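Local coordinates for metallo-beta-lactamase (Chryseobacterium indologenes, PDB 3L6N), which hydrolyses the beta-lactam ring of penicillins, cephalosporins and carbapenems at a zinc site, conferring resistance to these antibiotics, at residues A[70-75]-A[91-96]; A[34-39]-A[128-133]; A[9-14]-A[149-154]; A[18-23]-A[46-51]; A[163-168]-A[213-218]. One frame throughout, in Å; residues are numbered along the deposited sequence.

Interaction 1: residues A[70-75]-A[91-96]; sequences VAVFAT and KGIKTY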
# COMPACT_ATOMS: atom_id res chain seq x y z
N VAL A 70 -11.52 2.73 10.26
CA VAL A 70 -11.80 1.59 11.14
C VAL A 70 -10.81 0.44 11.01
O VAL A 70 -10.86 -0.49 11.81
CB VAL A 70 -13.27 1.10 11.00
CG1 VAL A 70 -14.23 2.25 11.32
CG2 VAL A 70 -13.55 0.49 9.62
N ALA A 71 -9.92 0.51 10.02
CA ALA A 71 -8.89 -0.53 9.85
C ALA A 71 -7.73 0.02 9.03
O ALA A 71 -7.93 0.86 8.14
CB ALA A 71 -9.48 -1.76 9.19
N VAL A 72 -6.53 -0.46 9.34
CA VAL A 72 -5.34 -0.07 8.57
C VAL A 72 -4.61 -1.35 8.21
O VAL A 72 -4.28 -2.15 9.11
CB VAL A 72 -4.41 0.83 9.42
CG1 VAL A 72 -3.10 1.13 8.67
CG2 VAL A 72 -5.13 2.12 9.80
N PHE A 73 -4.39 -1.57 6.92
CA PHE A 73 -3.61 -2.71 6.42
C PHE A 73 -2.26 -2.24 5.90
O PHE A 73 -2.21 -1.30 5.12
CB PHE A 73 -4.37 -3.42 5.29
CG PHE A 73 -5.50 -4.29 5.75
CD1 PHE A 73 -6.69 -3.73 6.23
CD2 PHE A 73 -5.38 -5.68 5.69
CE1 PHE A 73 -7.74 -4.54 6.65
CE2 PHE A 73 -6.44 -6.50 6.11
CZ PHE A 73 -7.62 -5.92 6.59
N ALA A 74 -1.19 -2.91 6.32
CA ALA A 74 0.17 -2.56 5.86
C ALA A 74 0.63 -3.56 4.82
O ALA A 74 0.49 -4.77 5.02
CB ALA A 74 1.15 -2.58 7.05
N THR A 75 1.19 -3.05 3.72
CA THR A 75 1.66 -3.94 2.65
C THR A 75 3.15 -4.28 2.74
O THR A 75 3.66 -5.09 1.94
CB THR A 75 1.28 -3.46 1.23
OG1 THR A 75 1.96 -2.23 0.93
CG2 THR A 75 -0.23 -3.28 1.09
N LYS A 91 -5.61 4.58 19.32
CA LYS A 91 -6.99 5.02 19.11
C LYS A 91 -7.99 3.87 18.98
O LYS A 91 -9.17 4.10 18.69
CB LYS A 91 -7.06 5.94 17.88
CG LYS A 91 -6.32 7.25 18.03
CD LYS A 91 -6.23 7.98 16.71
CE LYS A 91 -5.84 9.43 16.90
NZ LYS A 91 -7.02 10.27 17.26
N GLY A 92 -7.53 2.63 19.17
CA GLY A 92 -8.41 1.46 19.08
C GLY A 92 -8.82 1.09 17.67
O GLY A 92 -9.76 0.31 17.46
N ILE A 93 -8.11 1.63 16.68
CA ILE A 93 -8.33 1.28 15.28
C ILE A 93 -7.54 0.01 15.00
O ILE A 93 -6.32 -0.02 15.21
CB ILE A 93 -7.90 2.42 14.34
CG1 ILE A 93 -8.77 3.67 14.59
CG2 ILE A 93 -7.96 1.98 12.86
CD1 ILE A 93 -8.21 4.94 13.99
N LYS A 94 -8.23 -1.02 14.55
CA LYS A 94 -7.60 -2.29 14.22
C LYS A 94 -6.53 -2.11 13.14
O LYS A 94 -6.77 -1.46 12.12
CB LYS A 94 -8.64 -3.30 13.76
CG LYS A 94 -9.56 -3.77 14.88
CD LYS A 94 -10.43 -4.90 14.41
CE LYS A 94 -11.22 -5.48 15.57
NZ LYS A 94 -12.05 -6.63 15.12
N THR A 95 -5.36 -2.67 13.38
CA THR A 95 -4.28 -2.65 12.39
C THR A 95 -3.95 -4.07 11.98
O THR A 95 -4.03 -5.01 12.79
CB THR A 95 -3.02 -1.98 12.94
OG1 THR A 95 -2.65 -2.59 14.19
CG2 THR A 95 -3.27 -0.49 13.16
N TYR A 96 -3.55 -4.22 10.71
CA TYR A 96 -3.38 -5.52 10.09
C TYR A 96 -2.04 -5.60 9.38
O TYR A 96 -1.70 -4.73 8.56
CB TYR A 96 -4.48 -5.78 9.06
CG TYR A 96 -5.87 -5.96 9.63
CD1 TYR A 96 -6.63 -4.86 10.02
CD2 TYR A 96 -6.43 -7.23 9.75
CE1 TYR A 96 -7.91 -5.01 10.53
CE2 TYR A 96 -7.72 -7.39 10.27
CZ TYR A 96 -8.44 -6.28 10.65
OH TYR A 96 -9.71 -6.42 11.17
O HOH W 1 -11.26 -0.74 14.33
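The rings of Phe-73 and Tyr-96 lie one over the other in an offset stack, with centroids 4.1 Å apart and planes only 4° from parallel. The displacement brings CB of Tyr-96 over the Phe-73 face, 3.6 Å from that ring's centroid in a CH-pi contact, and sets CZ of Phe-73 3.5 Å from CG of Tyr-96. Phe-73 and Tyr-96 are paired across two parallel neighbouring strands, so both side chains leave the same face; CG stands anti to the carbonyl carbon in each (chi1 -77° and -68°). These strands are joined through helix 86-90 as a beta-alpha-beta unit. Their backbones are tied by Val-72 N to Lys-94 O (3.0 Å), Tyr-96 N to Val-72 O (2.7 Å) and Ala-74 N to Tyr-96 O (2.9 Å). Val-72 and Thr-95 occupy the other face, where Phe-88 of the helix covers them; CG2 of Val-72 meets CG2 of Ile-93 at 4.2 Å. Where the strands begin to diverge, a water donates to Val-70 O and accepts from Lys-94 N. Phe-130 and Tyr-123 also meet the Phe-73 ring edge-to-face. The contact therefore combines backbone hydrogen bonding with dispersion between flat faces, and gives way to water-mediated pairing at one end.

Interaction 2: residues A[34-39]-A[128-133]; sequences MYLVTK and EEFVVD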
# COMPACT_ATOMS: atom_id res chain seq x y z
N MET A 34 -3.79 3.59 -0.69
CA MET A 34 -5.20 3.50 -1.06
C MET A 34 -6.07 3.57 0.18
O MET A 34 -5.62 3.28 1.29
CB MET A 34 -5.48 2.20 -1.82
CG MET A 34 -4.65 2.08 -3.07
SD MET A 34 -5.21 0.78 -4.19
CE MET A 34 -6.59 1.59 -5.02
N TYR A 35 -7.33 3.95 -0.02
CA TYR A 35 -8.33 3.67 1.01
C TYR A 35 -9.65 3.23 0.42
O TYR A 35 -9.97 3.55 -0.71
CB TYR A 35 -8.48 4.84 1.99
CG TYR A 35 -9.19 6.11 1.53
CD1 TYR A 35 -10.58 6.16 1.38
CD2 TYR A 35 -8.46 7.29 1.32
CE1 TYR A 35 -11.24 7.36 1.00
CE2 TYR A 35 -9.10 8.47 0.94
CZ TYR A 35 -10.47 8.51 0.79
OH TYR A 35 -11.09 9.68 0.44
N LEU A 36 -10.40 2.47 1.20
CA LEU A 36 -11.66 1.90 0.71
C LEU A 36 -12.79 2.29 1.65
O LEU A 36 -12.74 2.00 2.84
CB LEU A 36 -11.53 0.37 0.63
CG LEU A 36 -12.74 -0.44 0.14
CD1 LEU A 36 -13.15 -0.08 -1.27
CD2 LEU A 36 -12.40 -1.93 0.25
N VAL A 37 -13.79 2.98 1.11
CA VAL A 37 -14.96 3.38 1.90
C VAL A 37 -15.87 2.17 2.00
O VAL A 37 -16.12 1.51 1.01
CB VAL A 37 -15.73 4.51 1.22
CG1 VAL A 37 -16.94 4.88 2.04
CG2 VAL A 37 -14.81 5.74 1.07
N THR A 38 -16.32 1.86 3.22
CA THR A 38 -17.26 0.75 3.43
C THR A 38 -18.42 1.27 4.26
O THR A 38 -18.34 2.36 4.82
CB THR A 38 -16.62 -0.48 4.16
OG1 THR A 38 -16.73 -0.34 5.58
CG2 THR A 38 -15.13 -0.67 3.77
N LYS A 39 -19.49 0.49 4.35
CA LYS A 39 -20.64 0.87 5.17
C LYS A 39 -20.33 1.01 6.67
O LYS A 39 -21.08 1.66 7.41
CB LYS A 39 -21.79 -0.12 4.97
CG LYS A 39 -22.43 -0.07 3.61
CD LYS A 39 -23.51 -1.15 3.50
CE LYS A 39 -24.60 -0.77 2.53
NZ LYS A 39 -24.15 -0.75 1.12
N GLU A 128 -17.81 -4.50 1.50
CA GLU A 128 -16.68 -4.48 0.56
C GLU A 128 -15.82 -5.72 0.77
O GLU A 128 -15.86 -6.34 1.83
CB GLU A 128 -15.82 -3.23 0.79
CG GLU A 128 -16.57 -1.90 0.58
CD GLU A 128 -17.03 -1.67 -0.86
OE1 GLU A 128 -16.37 -2.14 -1.83
OE2 GLU A 128 -18.06 -0.98 -1.04
N GLU A 129 -15.02 -6.05 -0.24
CA GLU A 129 -14.20 -7.26 -0.23
C GLU A 129 -12.83 -7.01 -0.84
O GLU A 129 -12.70 -6.28 -1.81
CB GLU A 129 -14.92 -8.36 -1.01
CG GLU A 129 -14.29 -9.73 -0.99
CD GLU A 129 -14.97 -10.68 -1.97
OE1 GLU A 129 -14.33 -11.67 -2.37
OE2 GLU A 129 -16.13 -10.43 -2.35
N PHE A 130 -11.81 -7.64 -0.26
CA PHE A 130 -10.47 -7.60 -0.87
C PHE A 130 -9.66 -8.81 -0.41
O PHE A 130 -10.06 -9.52 0.50
CB PHE A 130 -9.75 -6.29 -0.52
CG PHE A 130 -9.75 -5.96 0.95
CD1 PHE A 130 -8.68 -6.32 1.76
CD2 PHE A 130 -10.84 -5.29 1.53
CE1 PHE A 130 -8.68 -6.03 3.12
CE2 PHE A 130 -10.85 -4.99 2.88
CZ PHE A 130 -9.77 -5.37 3.69
N VAL A 131 -8.53 -9.05 -1.08
CA VAL A 131 -7.64 -10.16 -0.75
C VAL A 131 -6.22 -9.62 -0.66
O VAL A 131 -5.76 -8.95 -1.58
CB VAL A 131 -7.70 -11.27 -1.82
CG1 VAL A 131 -6.72 -12.42 -1.48
CG2 VAL A 131 -9.12 -11.82 -1.98
N VAL A 132 -5.53 -9.91 0.43
CA VAL A 132 -4.12 -9.58 0.55
C VAL A 132 -3.33 -10.82 0.14
O VAL A 132 -3.52 -11.89 0.73
CB VAL A 132 -3.74 -9.15 1.98
CG1 VAL A 132 -2.26 -8.78 2.05
CG2 VAL A 132 -4.62 -8.01 2.46
N ASP A 133 -2.48 -10.68 -0.87
CA ASP A 133 -1.75 -11.82 -1.44
C ASP A 133 -0.24 -11.68 -1.26
O ASP A 133 0.33 -10.60 -1.47
CB ASP A 133 -2.04 -11.94 -2.93
CG ASP A 133 -3.23 -12.83 -3.24
OD1 ASP A 133 -4.03 -12.45 -4.13
OD2 ASP A 133 -3.36 -13.92 -2.63
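Leu-36 lays its CD2 methyl against CB of Glu-128 at 3.7 Å and against CD2 of the Phe-130 ring at 3.9 Å. The contact lies between the two beta-sheets of the metallo-beta-lactamase sandwich: strand 27-38 belongs to one sheet and strand 128-133 to the other. The strand segments run at 148° to each other with axes 8.3 Å apart, and no hydrogen bond joins them; the contact is mainly between side chains, with the backbone oxygen of Val-37 also taking part. The CA-CB bond of Leu-36 points toward strand 128-133, and CG is anti to the backbone N (chi1 180°). Glu-128 contributes its aliphatic part, with CG 3.5 Å from Val-37 O and 3.7 Å from Thr-38 CG2. Its chain then bends at chi2 (-65°), and the carboxylate finds its partners elsewhere, in Tyr-151 and Asn-14. Phe-130 also meets Phe-45 edge-to-face, continuing the apolar layer. The other methyl of Leu-36, CD1, stands 3.9 Å from OE1 of Glu-128.

Interaction 3: residues A[9-14]-A[149-154]; sequences PPIKNN and PKYNVL
Tyr-151 sets CE2 and CD2 of its ring against the bend at Ile-11 and Lys-12, and the tight part of the contact is here. CE2 of Tyr-151 comes within 3.2 Å of Ile-11 O and, near the ring plane, within 3.5 Å of Lys-12 O; CB of Lys-12 lies 3.7 Å from the same CE2. Farther along the ring, the hydroxyl OH is 3.3 Å from CB of Asn-14. Deeper in, CG2 of Ile-11, in the conformer described, touches CG2 of Val-153 at 4.1 Å, beside Leu-15 and Leu-195. The outer side is held by fewer, polar links. The Lys-12 chain runs extended beyond CG across the surface, and NZ donates to Lys-150 O at 2.9 Å, with a C=O...N angle of 160°. A water donates to both Lys-12 O and Tyr-151 OH. The contact thus joins the loop ahead of strand 15-24 to the turn between strands 145-148 and 153-157, where Asn-152 and Val-153 form a G1 beta bulge opposite Phe-148. Because Tyr-151 OH accepts from the water, its own proton probably goes to Glu-128 OE1; with Asn-14 ND2 on OE2, one acidic group serves both segments.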
# COMPACT_ATOMS: atom_id res chain seq x y z
N PRO A 9 -9.73 10.95 -7.90
CA PRO A 9 -11.12 10.55 -8.13
C PRO A 9 -11.24 9.03 -7.99
O PRO A 9 -10.39 8.30 -8.51
CB PRO A 9 -11.38 10.98 -9.59
CG PRO A 9 -10.36 12.06 -9.83
CD PRO A 9 -9.14 11.59 -9.10
N PRO A 10 -12.27 8.56 -7.25
CA PRO A 10 -12.31 7.15 -6.90
C PRO A 10 -12.70 6.23 -8.05
O PRO A 10 -13.28 6.68 -9.06
CB PRO A 10 -13.39 7.09 -5.80
CG PRO A 10 -14.26 8.30 -6.06
CD PRO A 10 -13.28 9.34 -6.51
N ILE A 11 -12.35 4.96 -7.89
CA ILE A 11 -12.82 3.89 -8.75
C ILE A 11 -14.13 3.38 -8.17
O ILE A 11 -14.19 2.99 -7.00
CB ILE A 11 -11.79 2.73 -8.86
CG1 ILE A 11 -10.42 3.23 -9.34
CG2 ILE A 11 -12.30 1.61 -9.79
CD1 ILE A 11 -9.39 3.40 -8.24
N LYS A 12 -15.19 3.40 -8.99
CA LYS A 12 -16.53 2.96 -8.58
C LYS A 12 -16.92 3.41 -7.15
O LYS A 12 -17.23 2.59 -6.28
CB LYS A 12 -16.71 1.44 -8.76
CG LYS A 12 -16.56 0.94 -10.19
CD LYS A 12 -17.03 -0.50 -10.23
CE LYS A 12 -16.49 -1.27 -11.40
NZ LYS A 12 -16.97 -2.68 -11.31
N ASN A 13 -16.87 4.72 -6.94
CA ASN A 13 -17.40 5.39 -5.75
C ASN A 13 -16.48 5.28 -4.52
O ASN A 13 -16.16 6.29 -3.89
CB ASN A 13 -18.82 4.88 -5.42
CG ASN A 13 -19.58 5.80 -4.50
OD1 ASN A 13 -19.41 7.03 -4.52
ND2 ASN A 13 -20.48 5.22 -3.71
N ASN A 14 -16.06 4.05 -4.20
CA ASN A 14 -15.51 3.77 -2.87
C ASN A 14 -14.01 3.51 -2.78
O ASN A 14 -13.44 3.69 -1.69
CB ASN A 14 -16.27 2.61 -2.21
CG ASN A 14 -17.62 3.03 -1.66
OD1 ASN A 14 -18.01 4.20 -1.74
ND2 ASN A 14 -18.36 2.06 -1.11
N PRO A 149 -11.55 -7.30 -6.01
CA PRO A 149 -12.22 -8.01 -7.11
C PRO A 149 -13.37 -7.26 -7.75
O PRO A 149 -13.57 -7.37 -8.97
CB PRO A 149 -12.70 -9.32 -6.46
CG PRO A 149 -12.68 -9.09 -5.00
CD PRO A 149 -11.56 -8.09 -4.77
N LYS A 150 -14.12 -6.49 -6.96
CA LYS A 150 -15.24 -5.71 -7.48
C LYS A 150 -14.82 -4.46 -8.26
O LYS A 150 -15.65 -3.84 -8.95
CB LYS A 150 -16.23 -5.38 -6.36
CG LYS A 150 -16.68 -6.58 -5.52
CD LYS A 150 -17.47 -7.61 -6.34
CE LYS A 150 -18.37 -8.44 -5.44
NZ LYS A 150 -19.31 -9.29 -6.23
N TYR A 151 -13.55 -4.09 -8.16
CA TYR A 151 -13.01 -2.90 -8.81
C TYR A 151 -12.02 -3.20 -9.93
O TYR A 151 -11.68 -2.31 -10.70
CB TYR A 151 -12.34 -2.00 -7.75
CG TYR A 151 -13.30 -1.55 -6.68
CD1 TYR A 151 -13.51 -2.32 -5.53
CD2 TYR A 151 -14.01 -0.37 -6.83
CE1 TYR A 151 -14.41 -1.92 -4.55
CE2 TYR A 151 -14.90 0.05 -5.85
CZ TYR A 151 -15.10 -0.73 -4.73
OH TYR A 151 -16.00 -0.31 -3.77
N ASN A 152 -11.58 -4.46 -9.99
CA ASN A 152 -10.51 -4.90 -10.90
C ASN A 152 -9.24 -4.07 -10.76
O ASN A 152 -8.57 -3.76 -11.73
CB ASN A 152 -10.99 -4.95 -12.36
CG ASN A 152 -11.92 -6.13 -12.61
OD1 ASN A 152 -11.79 -7.19 -11.99
ND2 ASN A 152 -12.85 -5.96 -13.54
N VAL A 153 -8.93 -3.72 -9.51
CA VAL A 153 -7.74 -2.93 -9.22
C VAL A 153 -6.81 -3.74 -8.33
O VAL A 153 -7.26 -4.34 -7.36
CB VAL A 153 -8.11 -1.60 -8.51
CG1 VAL A 153 -6.86 -0.89 -7.98
CG2 VAL A 153 -8.88 -0.68 -9.45
N LEU A 154 -5.53 -3.76 -8.68
CA LEU A 154 -4.52 -4.37 -7.84
C LEU A 154 -3.65 -3.29 -7.23
O LEU A 154 -3.08 -2.48 -7.96
CB LEU A 154 -3.62 -5.31 -8.63
CG LEU A 154 -2.61 -6.07 -7.77
CD1 LEU A 154 -3.30 -7.17 -6.96
CD2 LEU A 154 -1.49 -6.66 -8.63
O HOH W 2 -18.38 0.05 -5.76

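Interaction 4: residues A[18-23]-A[46-51]; sequences YKTFGV and DVPWEK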
# COMPACT_ATOMS: atom_id res chain seq x y z
N TYR A 18 -4.65 7.47 -2.89
CA TYR A 18 -4.20 8.74 -2.32
C TYR A 18 -2.68 8.84 -2.33
O TYR A 18 -1.97 7.85 -2.13
CB TYR A 18 -4.82 9.04 -0.94
CG TYR A 18 -4.25 8.30 0.26
CD1 TYR A 18 -3.29 8.91 1.08
CD2 TYR A 18 -4.71 7.03 0.61
CE1 TYR A 18 -2.79 8.26 2.20
CE2 TYR A 18 -4.21 6.37 1.74
CZ TYR A 18 -3.25 6.99 2.53
OH TYR A 18 -2.74 6.36 3.65
N LYS A 19 -2.18 10.04 -2.59
CA LYS A 19 -0.73 10.24 -2.72
C LYS A 19 -0.26 11.11 -1.56
O LYS A 19 -0.91 12.10 -1.24
CB LYS A 19 -0.38 10.97 -4.02
CG LYS A 19 -0.76 10.27 -5.31
CD LYS A 19 -0.28 11.07 -6.53
CE LYS A 19 1.25 11.12 -6.64
NZ LYS A 19 1.91 9.88 -7.16
N THR A 20 0.82 10.70 -0.91
CA THR A 20 1.46 11.54 0.12
C THR A 20 2.93 11.75 -0.22
O THR A 20 3.51 11.02 -1.02
CB THR A 20 1.31 10.98 1.55
OG1 THR A 20 2.07 9.78 1.72
CG2 THR A 20 -0.16 10.73 1.88
N PHE A 21 3.52 12.78 0.39
CA PHE A 21 4.84 13.25 0.00
C PHE A 21 5.76 13.28 1.20
O PHE A 21 5.33 13.52 2.33
CB PHE A 21 4.73 14.66 -0.58
CG PHE A 21 3.89 14.72 -1.83
CD1 PHE A 21 2.53 14.99 -1.75
CD2 PHE A 21 4.47 14.49 -3.07
CE1 PHE A 21 1.75 15.03 -2.91
CE2 PHE A 21 3.70 14.54 -4.23
CZ PHE A 21 2.35 14.80 -4.15
N GLY A 22 7.04 13.05 0.93
CA GLY A 22 8.07 13.18 1.96
C GLY A 22 9.37 13.66 1.35
O GLY A 22 9.67 13.32 0.20
N VAL A 23 10.12 14.45 2.11
CA VAL A 23 11.44 14.92 1.67
C VAL A 23 12.53 14.03 2.25
O VAL A 23 12.60 13.83 3.46
CB VAL A 23 11.70 16.40 2.09
CG1 VAL A 23 13.13 16.84 1.69
CG2 VAL A 23 10.67 17.32 1.46
N ASP A 46 -1.94 1.09 3.67
CA ASP A 46 -0.75 1.89 3.93
C ASP A 46 -1.12 3.29 4.37
O ASP A 46 -2.24 3.75 4.17
CB ASP A 46 0.23 1.86 2.75
CG ASP A 46 0.66 0.45 2.45
OD1 ASP A 46 1.01 -0.25 3.42
OD2 ASP A 46 0.64 0.04 1.27
N VAL A 47 -0.16 3.96 5.01
CA VAL A 47 -0.42 5.21 5.74
C VAL A 47 0.41 6.35 5.16
O VAL A 47 1.37 6.10 4.42
CB VAL A 47 -0.11 5.04 7.25
CG1 VAL A 47 -0.97 3.94 7.86
CG2 VAL A 47 1.37 4.75 7.48
N PRO A 48 0.05 7.61 5.47
CA PRO A 48 0.89 8.71 4.98
C PRO A 48 2.36 8.53 5.31
O PRO A 48 2.72 8.02 6.38
CB PRO A 48 0.32 9.93 5.71
CG PRO A 48 -1.13 9.61 5.85
CD PRO A 48 -1.15 8.12 6.17
N TRP A 49 3.21 8.92 4.36
CA TRP A 49 4.66 8.79 4.51
C TRP A 49 5.16 9.53 5.75
O TRP A 49 6.03 9.03 6.47
CB TRP A 49 5.38 9.30 3.26
CG TRP A 49 6.69 8.59 2.97
CD1 TRP A 49 7.49 7.90 3.86
CD2 TRP A 49 7.35 8.50 1.70
NE1 TRP A 49 8.59 7.39 3.21
CE2 TRP A 49 8.53 7.74 1.89
CE3 TRP A 49 7.05 8.99 0.42
CZ2 TRP A 49 9.41 7.44 0.84
CZ3 TRP A 49 7.94 8.69 -0.64
CH2 TRP A 49 9.11 7.93 -0.41
N GLU A 50 4.59 10.70 6.01
CA GLU A 50 4.93 11.49 7.18
C GLU A 50 3.90 11.27 8.28
O GLU A 50 2.73 11.57 8.10
CB GLU A 50 5.02 12.98 6.83
CG GLU A 50 6.08 13.35 5.80
CD GLU A 50 7.52 13.14 6.27
OE1 GLU A 50 8.42 13.51 5.49
OE2 GLU A 50 7.75 12.60 7.37
N LYS A 51 4.35 10.74 9.42
CA LYS A 51 3.49 10.51 10.57
C LYS A 51 2.78 11.77 11.08
O LYS A 51 1.70 11.66 11.66
CB LYS A 51 4.26 9.83 11.70
CG LYS A 51 5.32 10.70 12.35
CD LYS A 51 5.82 10.08 13.65
CE LYS A 51 6.57 8.79 13.43
NZ LYS A 51 7.15 8.27 14.71
O HOH W 3 3.25 12.29 4.01
O HOH W 4 8.33 15.88 4.15
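The loop that follows strand 41-45 carries Trp-49 to the edge of the zinc site of this metallo-beta-lactamase, and Thr-20 of strand 15-24 holds its backbone. Trp-49 N donates to Thr-20 OG1 in a nearly straight bond (3.0 Å, 170°). The indole then lies beside the zinc ligands Asp-80 and His-200, its CE3 atom 4.1 Å from Gly-22 N, consistent with a second-shell role at the metal. Two residues before Thr-20, Tyr-18 gives its hydroxyl proton to Asp-46 O at 2.7 Å, approaching tilted 27° from the carbonyl plane. Between these bonds, CG2 of Thr-20 packs on CB of Pro-48 at 3.9 Å. The carboxylate of Asp-46 points elsewhere, to Arg-81 and Thr-75. Farther along, CG of Glu-50 lies 3.6 Å from Phe-21 O, and the chain bends at chi2 beyond it. A water donates to OE1 of Glu-50 at 2.7 Å and accepts from Val-23 N at 3.1 Å.

Interaction 5: residues A[163-168]-A[213-218]; sequences NSATDL and LELLNK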
# COMPACT_ATOMS: atom_id res chain seq x y z
N ASN A 163 5.95 3.17 -14.22
CA ASN A 163 6.43 3.44 -15.58
C ASN A 163 7.37 4.66 -15.67
O ASN A 163 8.15 4.78 -16.62
CB ASN A 163 5.24 3.58 -16.56
CG ASN A 163 4.33 4.77 -16.24
OD1 ASN A 163 4.79 5.88 -15.95
ND2 ASN A 163 3.02 4.55 -16.34
N SER A 164 7.28 5.54 -14.67
CA SER A 164 8.06 6.78 -14.61
C SER A 164 9.35 6.68 -13.78
O SER A 164 10.14 7.62 -13.73
CB SER A 164 7.19 7.93 -14.08
OG SER A 164 6.98 7.81 -12.68
N ALA A 165 9.56 5.54 -13.12
CA ALA A 165 10.78 5.32 -12.32
C ALA A 165 11.98 5.09 -13.24
O ALA A 165 11.85 4.48 -14.29
CB ALA A 165 10.60 4.14 -11.37
N THR A 166 13.15 5.61 -12.84
CA THR A 166 14.36 5.44 -13.65
C THR A 166 15.38 4.50 -13.02
O THR A 166 16.40 4.16 -13.63
CB THR A 166 15.02 6.80 -14.02
OG1 THR A 166 15.33 7.52 -12.82
CG2 THR A 166 14.08 7.63 -14.90
N ASP A 167 15.10 4.07 -11.79
CA ASP A 167 15.85 2.99 -11.14
C ASP A 167 14.95 2.23 -10.16
O ASP A 167 13.77 2.55 -10.02
CB ASP A 167 17.12 3.51 -10.44
CG ASP A 167 16.85 4.68 -9.51
OD1 ASP A 167 16.03 4.55 -8.58
OD2 ASP A 167 17.49 5.73 -9.70
N LEU A 168 15.52 1.23 -9.49
CA LEU A 168 14.74 0.36 -8.60
C LEU A 168 14.43 0.98 -7.24
O LEU A 168 13.61 0.45 -6.49
CB LEU A 168 15.45 -0.99 -8.41
CG LEU A 168 15.44 -1.98 -9.58
CD1 LEU A 168 16.33 -3.17 -9.26
CD2 LEU A 168 14.02 -2.43 -9.92
N LEU A 213 10.08 -5.07 -14.78
CA LEU A 213 10.97 -6.09 -15.37
C LEU A 213 12.15 -5.46 -16.10
O LEU A 213 13.28 -5.94 -15.99
CB LEU A 213 10.17 -7.01 -16.29
CG LEU A 213 9.15 -7.91 -15.61
CD1 LEU A 213 8.26 -8.60 -16.62
CD2 LEU A 213 9.84 -8.93 -14.71
N GLU A 214 11.89 -4.38 -16.84
CA GLU A 214 12.97 -3.66 -17.51
C GLU A 214 14.02 -3.10 -16.55
O GLU A 214 15.22 -3.26 -16.77
CB GLU A 214 12.40 -2.56 -18.40
CG GLU A 214 13.46 -1.88 -19.22
CD GLU A 214 12.90 -0.90 -20.23
OE1 GLU A 214 13.59 0.10 -20.49
OE2 GLU A 214 11.79 -1.12 -20.75
N LEU A 215 13.57 -2.46 -15.47
CA LEU A 215 14.49 -1.88 -14.49
C LEU A 215 15.31 -2.96 -13.78
O LEU A 215 16.47 -2.74 -13.44
CB LEU A 215 13.73 -1.04 -13.46
CG LEU A 215 13.13 0.29 -13.95
CD1 LEU A 215 12.22 0.89 -12.88
CD2 LEU A 215 14.21 1.29 -14.37
N LEU A 216 14.70 -4.13 -13.59
CA LEU A 216 15.37 -5.27 -12.97
C LEU A 216 16.47 -5.81 -13.88
O LEU A 216 17.53 -6.22 -13.41
CB LEU A 216 14.36 -6.36 -12.62
CG LEU A 216 13.49 -6.08 -11.38
CD1 LEU A 216 12.27 -6.98 -11.35
CD2 LEU A 216 14.31 -6.26 -10.12
N ASN A 217 16.20 -5.81 -15.19
CA ASN A 217 17.20 -6.25 -16.18
C ASN A 217 18.36 -5.28 -16.33
O ASN A 217 19.48 -5.70 -16.60
CB ASN A 217 16.55 -6.48 -17.54
CG ASN A 217 15.78 -7.77 -17.62
OD1 ASN A 217 14.70 -7.83 -18.20
ND2 ASN A 217 16.34 -8.83 -17.04
N LYS A 218 18.08 -3.99 -16.16
CA LYS A 218 19.10 -2.95 -16.33
C LYS A 218 19.98 -2.85 -15.09
O LYS A 218 21.03 -2.20 -15.13
CB LYS A 218 18.45 -1.60 -16.63
CG LYS A 218 17.73 -1.52 -17.98
CD LYS A 218 17.00 -0.18 -18.12
CE LYS A 218 17.90 0.91 -18.69
NZ LYS A 218 18.07 0.80 -20.17
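OD1 of Asp-167 is hydrogen-bonded to Gly-169 N, two residues on, as in an Asx turn, while O of Asp-167 rests 3.7 Å from CD1 of Leu-215. The turn shapes the loop after strand 153-157 of the metallo-beta-lactamase fold, and this loop packs against the C-terminal helix 208-217 near its end. No hydrogen bond crosses between the two segments; Leu-215 is the centre of an apolar contact. Its CD1 also reaches CB of Ala-165 at 3.9 Å, and CD2 lies 3.7 Å from the carbonyl carbon C of Thr-166, so the forked end meets three consecutive loop residues. The side chains of Leu-168 and Leu-215 lie alongside and point opposite ways, with CD2 of Leu-168 3.8 Å from Leu-215 CB. Leu-168 crosses Leu-216 at about a right angle. The Leu-215 side chain also touches Lys-161, which probably binds the beta-lactam, so the contact lies next to the probable substrate site. At the far end of the contact, CD1 of Leu-168 meets CD2 of Leu-216 at 3.8 Å.

From the N terminus, interaction 3 opens first and closes the longest loop, which contains interactions 1, 2 and 4. Interaction 4 opens next, and interaction 2 opens before it closes, so these two cross; they rest on neighbouring strands 15-24 and 27-38. Interaction 1 lies wholly within the span of interaction 2 and follows interaction 4 in series, yet touches both, through Phe-73 on Phe-130 and through Thr-75 and Asp-46. Interactions 2 and 3 are joined by hydrogen bonds from Glu-128 of the former to Tyr-151 and Asn-14 of the latter, binding the two sheets together. Interaction 5 comes after all the others, touches none of them, and joins a late loop to the C-terminal helix.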